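Local coordinates for STBB protein (Escherichia coli, PDB 2JD3), which probably binds the parC centromere DNA of plasmid pB171 as a ribbon-helix-helix dimer and couples it to ParM, an actin-like filament protein, during plasmid segregation, at residues A[62-66]-A[67-71]. Residues are numbered along the deposited sequence; the frame is centred on the assembly and turned at random.
Sequences TAILS and EEFSA
The side chain of S66 reaches forward over the turn and accepts a hydrogen bond from the backbone of E68. The bond runs from E68 N to S66 OG, 3.1 Å long and fairly straight at 158°. OG sits between its own backbone N and carbonyl carbon (chi1 73°), which points it along the turn rather than away from it. This is an ST turn. It overlaps a type I beta turn from S66 to F69, closed by F69 N donating to S66 O at 3.0 Å. That N-H comes in above the carbonyl plane, 56° out of it. CB of E68 also packs against the S66 hydroxyl, with CB 3.6 Å from S66 OG.

The turn brings F69 back beside the end of helix 56-64. CG of F69 stands anti to its backbone N, which carries the ring alongside L65 and I64. L65 crosses the F69 side chain at a slant and touches it near the root of the ring, with L65 CD2 3.8 Å from F69 CB. I64 meets the ring further out, its CG2 4.3 Å from F69 CE1. On its other contacts F69 packs on V74 of helix 71-82 and on L53 of the second subunit. L65 lies against A20 and Q23 of helix 19-29.

The loop joins helix 56-64 to helix 71-82, and S70 OG caps the start of the latter through Q73 N. Chemically, the contact has two parts. S66 binds two successive backbone N-H groups through separate oxygens, which fixes the course of the turn. I64, L65 and F69 form an apolar patch that joins the turn to the end of helix 56-64, to helix 71-82 through I64 and F69, and to helix 19-29 through L65.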
loop_
_atom_site.group_PDB
_atom_site.type_symbol
_atom_site.label_atom_id
_atom_site.label_comp_id
_atom_site.label_asym_id
_atom_site.label_seq_id
_atom_site.Cartn_x
_atom_site.Cartn_y
_atom_site.Cartn_z
ATOM N N THR A 62 -0.248 -2.772 -8.120
ATOM C CA THR A 62 0.322 -4.056 -8.499
ATOM C C THR A 62 0.660 -4.020 -9.974
ATOM O O THR A 62 1.775 -4.346 -10.374
ATOM C CB THR A 62 -0.644 -5.213 -8.263
ATOM O OG1 THR A 62 -0.820 -5.410 -6.861
ATOM C CG2 THR A 62 -0.096 -6.477 -8.871
ATOM N N ALA A 63 -0.313 -3.600 -10.775
ATOM C CA ALA A 63 -0.161 -3.520 -12.215
ATOM C C ALA A 63 1.013 -2.638 -12.676
ATOM O O ALA A 63 1.784 -3.036 -13.548
ATOM C CB ALA A 63 -1.470 -3.034 -12.829
ATOM N N ILE A 64 1.166 -1.457 -12.091
ATOM C CA ILE A 64 2.246 -0.560 -12.493
ATOM C C ILE A 64 3.635 -0.974 -11.990
ATOM O O ILE A 64 4.651 -0.630 -12.602
ATOM C CB ILE A 64 1.964 0.891 -12.020
ATOM C CG1 ILE A 64 2.613 1.889 -12.980
ATOM C CG2 ILE A 64 2.521 1.112 -10.626
ATOM C CD1 ILE A 64 2.235 3.338 -12.705
ATOM N N LEU A 65 3.666 -1.723 -10.889
ATOM C CA LEU A 65 4.910 -2.170 -10.257
ATOM C C LEU A 65 6.054 -2.584 -11.188
ATOM O O LEU A 65 5.921 -3.510 -11.978
ATOM C CB LEU A 65 4.618 -3.327 -9.305
ATOM C CG LEU A 65 5.479 -3.446 -8.042
ATOM C CD1 LEU A 65 6.037 -4.842 -7.962
ATOM C CD2 LEU A 65 6.582 -2.407 -8.028
ATOM N N SER A 66 7.181 -1.892 -11.063
ATOM C CA SER A 66 8.375 -2.160 -11.859
ATOM C C SER A 66 9.558 -1.656 -11.046
ATOM O O SER A 66 9.376 -1.073 -9.981
ATOM C CB SER A 66 8.323 -1.392 -13.174
ATOM O OG SER A 66 8.550 -0.008 -12.955
ATOM N N GLU A 67 10.771 -1.855 -11.545
ATOM C CA GLU A 67 11.952 -1.394 -10.823
ATOM C C GLU A 67 12.056 0.116 -10.775
ATOM O O GLU A 67 12.971 0.656 -10.174
ATOM C CB GLU A 67 13.216 -1.952 -11.460
ATOM C CG GLU A 67 13.438 -3.430 -11.203
ATOM C CD GLU A 67 14.618 -3.968 -11.992
ATOM O OE1 GLU A 67 14.564 -3.929 -13.246
ATOM O OE2 GLU A 67 15.600 -4.424 -11.359
ATOM N N GLU A 68 11.110 0.797 -11.404
ATOM C CA GLU A 68 11.116 2.250 -11.433
ATOM C C GLU A 68 10.073 2.790 -10.480
ATOM O O GLU A 68 9.844 3.998 -10.421
ATOM C CB GLU A 68 10.804 2.744 -12.845
ATOM C CG GLU A 68 11.604 2.044 -13.940
ATOM C CD GLU A 68 13.100 2.268 -13.798
ATOM O OE1 GLU A 68 13.877 1.658 -14.574
ATOM O OE2 GLU A 68 13.497 3.058 -12.909
ATOM N N PHE A 69 9.432 1.896 -9.736
ATOM C CA PHE A 69 8.405 2.304 -8.787
ATOM C C PHE A 69 8.898 3.500 -7.980
ATOM O O PHE A 69 10.050 3.527 -7.555
ATOM C CB PHE A 69 8.066 1.140 -7.864
ATOM C CG PHE A 69 6.842 1.364 -7.033
ATOM C CD1 PHE A 69 5.633 1.668 -7.626
ATOM C CD2 PHE A 69 6.893 1.230 -5.653
ATOM C CE1 PHE A 69 4.491 1.830 -6.862
ATOM C CE2 PHE A 69 5.756 1.391 -4.880
ATOM C CZ PHE A 69 4.554 1.691 -5.487
ATOM N N SER A 70 8.034 4.485 -7.773
ATOM C CA SER A 70 8.422 5.683 -7.041
ATOM C C SER A 70 7.289 6.289 -6.244
ATOM O O SER A 70 6.120 6.078 -6.546
ATOM C CB SER A 70 8.900 6.743 -8.005
ATOM O OG SER A 70 7.782 7.306 -8.669
ATOM N N ALA A 71 7.634 7.067 -5.230
ATOM C CA ALA A 71 6.608 7.705 -4.425
ATOM C C ALA A 71 5.700 8.452 -5.389
ATOM O O ALA A 71 4.474 8.428 -5.263
ATOM C CB ALA A 71 7.240 8.678 -3.449
#